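Local coordinates for SEC-C motif domain protein (Psychrobacter arcticus, PDB 2I9W) that is of unestablished function but binds two zinc ions, each through four cysteines, and carries an NTF2-like middle domain and a SEC-C motif, at residues A[76-79]-A[80-83]; A[58-61]-A[62-66]. All coordinates share one frame; numbering follows the deposited sequence. Where two conformers were deposited one is given.

Contact 1. Residues A[76-79]-A[80-83]; sequences TLPA and QQDL
With CG beside its own backbone N (chi1 -73°) and the chain extended beyond it, Gln-81 reaches back with its amide to Thr-76. Gln-81 NE2 donates to Thr-76 O at 2.8 Å. The bond is nearly straight, with an N-H...O angle of 172°. It lies in the carbonyl plane of Thr-76 and almost in the amide plane of Gln-81, so it restrains the rotation of that amide. Gln-81 CG also approaches Thr-76 O, at 3.5 Å. Gln-81 NE2 also lies 3.6 Å from Pro-78 CA.

Gln-80 has a similar first torsion (-68°), but its position on the turn carries its chain to a different side. Gln-80 OE1 rests 3.6 Å from both Thr-76 CG2 and Leu-77 CB. The Thr-76 and Gln-80 side chains cross at about a right angle. Both are carbon contacts against the amide oxygen. At the other end of that amide, Gln-80 NE2 is hydrogen-bonded to Asp-155 O. The hydroxyl of Thr-76 is hydrogen-bonded to Ile-72 O.

The backbone winds in steps of three residues. Gln-80 N donates to Leu-77 O at 2.9 Å, and Gln-81 N to Pro-78 O at 3.1 Å. Both donors sit well above the carbonyl planes. Pro-78 O also takes a hydrogen from a water at 2.7 Å, and that water accepts from Asp-82 N. The water thus bridges Pro-78 and Asp-82, both of them exposed.

Leu-77 packs on Val-139 and Ile-141 of strand 128-142 and on Ile-169. Its side chain is about 4 Å from that of Cys-170. This is a short helical turn held by i to i+3 bonds, with Leu-77 wedged between the NTF2-like sheet and the SEC-C zinc site.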
loop_
_atom_site.group_PDB
_atom_site.type_symbol
_atom_site.label_atom_id
_atom_site.label_comp_id
_atom_site.label_asym_id
_atom_site.label_seq_id
_atom_site.Cartn_x
_atom_site.Cartn_y
_atom_site.Cartn_z
ATOM N N THR A 76 5.132 0.689 -4.984
ATOM C CA THR A 76 5.205 2.146 -5.082
ATOM C C THR A 76 5.311 2.551 -6.546
ATOM O O THR A 76 5.909 1.817 -7.349
ATOM C CB THR A 76 6.401 2.667 -4.292
ATOM O OG1 THR A 76 6.276 2.228 -2.953
ATOM C CG2 THR A 76 6.464 4.215 -4.268
ATOM N N LEU A 77 4.714 3.687 -6.881
ATOM C CA LEU A 77 4.810 4.266 -8.230
ATOM C C LEU A 77 6.194 4.029 -8.789
ATOM O O LEU A 77 7.172 4.390 -8.130
ATOM C CB LEU A 77 4.538 5.782 -8.195
ATOM C CG LEU A 77 4.411 6.374 -9.613
ATOM C CD1 LEU A 77 3.076 5.963 -10.238
ATOM C CD2 LEU A 77 4.545 7.885 -9.583
ATOM N N PRO A 78 6.301 3.366 -9.970
ATOM C CA PRO A 78 7.641 2.994 -10.486
ATOM C C PRO A 78 8.685 4.160 -10.538
ATOM O O PRO A 78 9.836 3.959 -10.190
ATOM C CB PRO A 78 7.326 2.403 -11.868
ATOM C CG PRO A 78 5.913 1.863 -11.733
ATOM C CD PRO A 78 5.232 2.865 -10.857
ATOM N N ALA A 79 8.247 5.358 -10.923
ATOM C CA ALA A 79 9.108 6.548 -10.984
ATOM C C ALA A 79 9.695 6.976 -9.652
ATOM O O ALA A 79 10.639 7.764 -9.643
ATOM C CB ALA A 79 8.339 7.730 -11.605
ATOM N N GLN A 80 9.123 6.497 -8.544
ATOM C CA GLN A 80 9.592 6.841 -7.194
ATOM C C GLN A 80 10.459 5.764 -6.570
ATOM O O GLN A 80 11.052 5.981 -5.521
ATOM C CB GLN A 80 8.394 7.081 -6.264
ATOM C CG GLN A 80 7.584 8.302 -6.589
ATOM C CD GLN A 80 6.432 8.523 -5.634
ATOM O OE1 GLN A 80 5.671 7.604 -5.348
ATOM N NE2 GLN A 80 6.302 9.743 -5.122
ATOM N N GLN A 81 10.492 4.577 -7.178
ATOM C CA GLN A 81 11.070 3.426 -6.522
ATOM C C GLN A 81 12.552 3.606 -6.216
ATOM O O GLN A 81 12.977 3.260 -5.133
ATOM C CB GLN A 81 10.866 2.161 -7.345
ATOM C CG GLN A 81 9.424 1.702 -7.308
ATOM C CD GLN A 81 9.180 0.446 -8.133
ATOM O OE1 GLN A 81 10.115 -0.168 -8.600
ATOM N NE2 GLN A 81 7.923 0.105 -8.353
ATOM N N ASP A 82 13.303 4.161 -7.161
ATOM C CA ASP A 82 14.728 4.478 -6.949
ATOM C C ASP A 82 14.983 5.566 -5.901
ATOM O O ASP A 82 16.124 5.786 -5.508
ATOM C CB ASP A 82 15.403 4.871 -8.269
ATOM C CG ASP A 82 15.598 3.695 -9.211
ATOM O OD1 ASP A 82 15.278 2.536 -8.826
ATOM O OD2 ASP A 82 16.081 3.936 -10.345
ATOM N N LEU A 83 13.950 6.246 -5.457
ATOM C CA LEU A 83 14.056 7.234 -4.395
ATOM C C LEU A 83 13.863 6.637 -3.013
ATOM O O LEU A 83 14.091 7.324 -2.033
ATOM C CB LEU A 83 13.025 8.353 -4.615
ATOM C CG LEU A 83 13.181 9.170 -5.921
ATOM C CD1 LEU A 83 12.133 10.282 -5.958
ATOM C CD2 LEU A 83 14.555 9.726 -6.120
HETATM O O HOH W 1 12.445 4.668 -10.027
#

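Contact 2. Residues A[58-61]-A[62-66]; sequences RTRY and SAFVL
Val-65 lays its CG2 methyl over one face of the ring of Tyr-61, four residues before it. The methyl is 3.8 Å from the ring centroid in a CH-pi contact, and Val-65 CG2 comes within 3.4 Å of Tyr-61 CZ. Tyr-61 has CG opposite its backbone N (chi1 173°), which turns the ring face to that methyl. With an alanine in place of Tyr-61, Val-65 CG2 would probably lose the ring face it rests on, and a gap would be likely to open beside Leu-101.

Ser-62 is also closely held. Arg-58 O accepts two bonds from it, one from Ser-62 N at 3.0 Å and one from Ser-62 OG at 3.2 Å. The hydroxyl comes from above the carbonyl plane.

The Arg-60 and Phe-64 pair is looser. They run side by side in the same direction, with guanidinium and ring planes 87° apart. Their nearest side-chain atoms, Arg-60 NH2 and Phe-64 CZ, are 4.2 Å apart. Arg-60 NH1 is hydrogen-bonded to Thr-75 OG1 and Ile-72 O. Phe-64 is partly exposed and meets Trp-92 edge to face.

Regular i to i+4 backbone bonds hold this buried length of helix 53-66. The side chains of Tyr-61 and Val-65 pack on strand 97-107, Ala-63 and Phe-64 meet helix 69-74, and Ser-62 and Ala-63 touch His-34 of helix 31-39.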
loop_
_atom_site.group_PDB
_atom_site.type_symbol
_atom_site.label_atom_id
_atom_site.label_comp_id
_atom_site.label_asym_id
_atom_site.label_seq_id
_atom_site.Cartn_x
_atom_site.Cartn_y
_atom_site.Cartn_z
ATOM N N ARG A 58 -4.070 -2.862 2.084
ATOM C CA ARG A 58 -4.028 -3.970 3.059
ATOM C C ARG A 58 -2.790 -4.812 2.885
ATOM O O ARG A 58 -2.096 -5.139 3.857
ATOM C CB ARG A 58 -5.260 -4.863 2.934
ATOM C CG ARG A 58 -6.473 -4.246 3.526
ATOM C CD ARG A 58 -7.715 -5.026 3.135
ATOM N NE ARG A 58 -8.925 -4.503 3.763
ATOM C CZ ARG A 58 -9.291 -4.725 5.027
ATOM N NH1 ARG A 58 -8.550 -5.460 5.860
ATOM N NH2 ARG A 58 -10.429 -4.202 5.465
ATOM N N THR A 59 -2.512 -5.186 1.641
ATOM C CA THR A 59 -1.278 -5.981 1.364
ATOM C C THR A 59 -0.014 -5.218 1.758
ATOM O O THR A 59 0.943 -5.828 2.213
ATOM C CB THR A 59 -1.180 -6.478 -0.128
ATOM O OG1 THR A 59 -1.053 -5.336 -1.018
ATOM C CG2 THR A 59 -2.395 -7.372 -0.485
ATOM N N ARG A 60 0.008 -3.901 1.579
ATOM C CA ARG A 60 1.184 -3.128 2.031
ATOM C C ARG A 60 1.351 -3.133 3.563
ATOM O O ARG A 60 2.419 -3.347 4.084
ATOM C CB ARG A 60 1.169 -1.717 1.445
ATOM C CG ARG A 60 1.324 -1.635 -0.093
ATOM C CD ARG A 60 1.138 -0.173 -0.579
ATOM N NE ARG A 60 1.984 0.800 0.145
ATOM C CZ ARG A 60 3.263 1.053 -0.112
ATOM N NH1 ARG A 60 3.890 0.422 -1.102
ATOM N NH2 ARG A 60 3.909 1.954 0.625
ATOM N N TYR A 61 0.257 -2.886 4.274
ATOM C CA TYR A 61 0.250 -2.985 5.732
ATOM C C TYR A 61 0.806 -4.346 6.206
ATOM O O TYR A 61 1.688 -4.417 7.040
ATOM C CB TYR A 61 -1.172 -2.775 6.278
ATOM C CG TYR A 61 -1.192 -3.050 7.748
ATOM C CD1 TYR A 61 -0.743 -2.117 8.630
ATOM C CD2 TYR A 61 -1.600 -4.286 8.234
ATOM C CE1 TYR A 61 -0.678 -2.378 10.013
ATOM C CE2 TYR A 61 -1.539 -4.578 9.585
ATOM C CZ TYR A 61 -1.065 -3.611 10.486
ATOM O OH TYR A 61 -1.019 -3.866 11.842
ATOM N N SER A 62 0.297 -5.417 5.618
ATOM C CA SER A 62 0.759 -6.780 5.976
ATOM C C SER A 62 2.242 -6.967 5.634
ATOM O O SER A 62 2.961 -7.659 6.363
ATOM C CB SER A 62 -0.095 -7.810 5.237
ATOM O OG SER A 62 -1.421 -7.686 5.696
ATOM N N ALA A 63 2.713 -6.295 4.581
ATOM C CA ALA A 63 4.147 -6.339 4.228
ATOM C C ALA A 63 4.974 -5.560 5.267
ATOM O O ALA A 63 6.087 -5.924 5.528
ATOM C CB ALA A 63 4.367 -5.799 2.791
ATOM N N PHE A 64 4.423 -4.501 5.857
ATOM C CA PHE A 64 5.108 -3.798 6.975
ATOM C C PHE A 64 5.240 -4.749 8.162
ATOM O O PHE A 64 6.332 -4.993 8.695
ATOM C CB PHE A 64 4.338 -2.538 7.385
ATOM C CG PHE A 64 4.411 -1.420 6.361
ATOM C CD1 PHE A 64 5.637 -1.107 5.789
ATOM C CD2 PHE A 64 3.313 -0.674 6.022
ATOM C CE1 PHE A 64 5.755 -0.083 4.865
ATOM C CE2 PHE A 64 3.436 0.356 5.075
ATOM C CZ PHE A 64 4.661 0.613 4.507
ATOM N N VAL A 65 4.111 -5.347 8.545
ATOM C CA VAL A 65 4.079 -6.200 9.733
ATOM C C VAL A 65 5.032 -7.390 9.591
ATOM O O VAL A 65 5.792 -7.697 10.542
ATOM C CB VAL A 65 2.639 -6.701 10.008
ATOM C CG1 VAL A 65 2.655 -7.715 11.220
ATOM C CG2 VAL A 65 1.725 -5.547 10.252
ATOM N N LEU A 66 5.014 -8.032 8.415
ATOM C CA LEU A 66 5.789 -9.246 8.160
ATOM C C LEU A 66 7.203 -8.980 7.635
ATOM O O LEU A 66 7.992 -9.906 7.476
ATOM C CB LEU A 66 5.032 -10.184 7.215
ATOM C CG LEU A 66 3.637 -10.659 7.715
ATOM C CD1 LEU A 66 2.878 -11.437 6.616
ATOM C CD2 LEU A 66 3.679 -11.506 9.028
#

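Contacts 1 and 2 follow each other in the chain within the NTF2-like middle domain, with centres about 18 Å apart. They touch where Thr-76 OG1 packs 3.5 Å from Arg-60 NH1. Ile-72 O joins them, since it accepts bonds from both of these atoms. Each contact lies near a different zinc ion. In contact 2 the Ser-62 side chain is about 4 Å from the zinc held by Cys-9, Cys-11, Cys-29 and Cys-30. In contact 1 the Leu-77 side chain is about 6 Å from the zinc of Cys-168, Cys-170, Cys-179 and Cys-180. The middle domain thus packs against both zinc-binding modules.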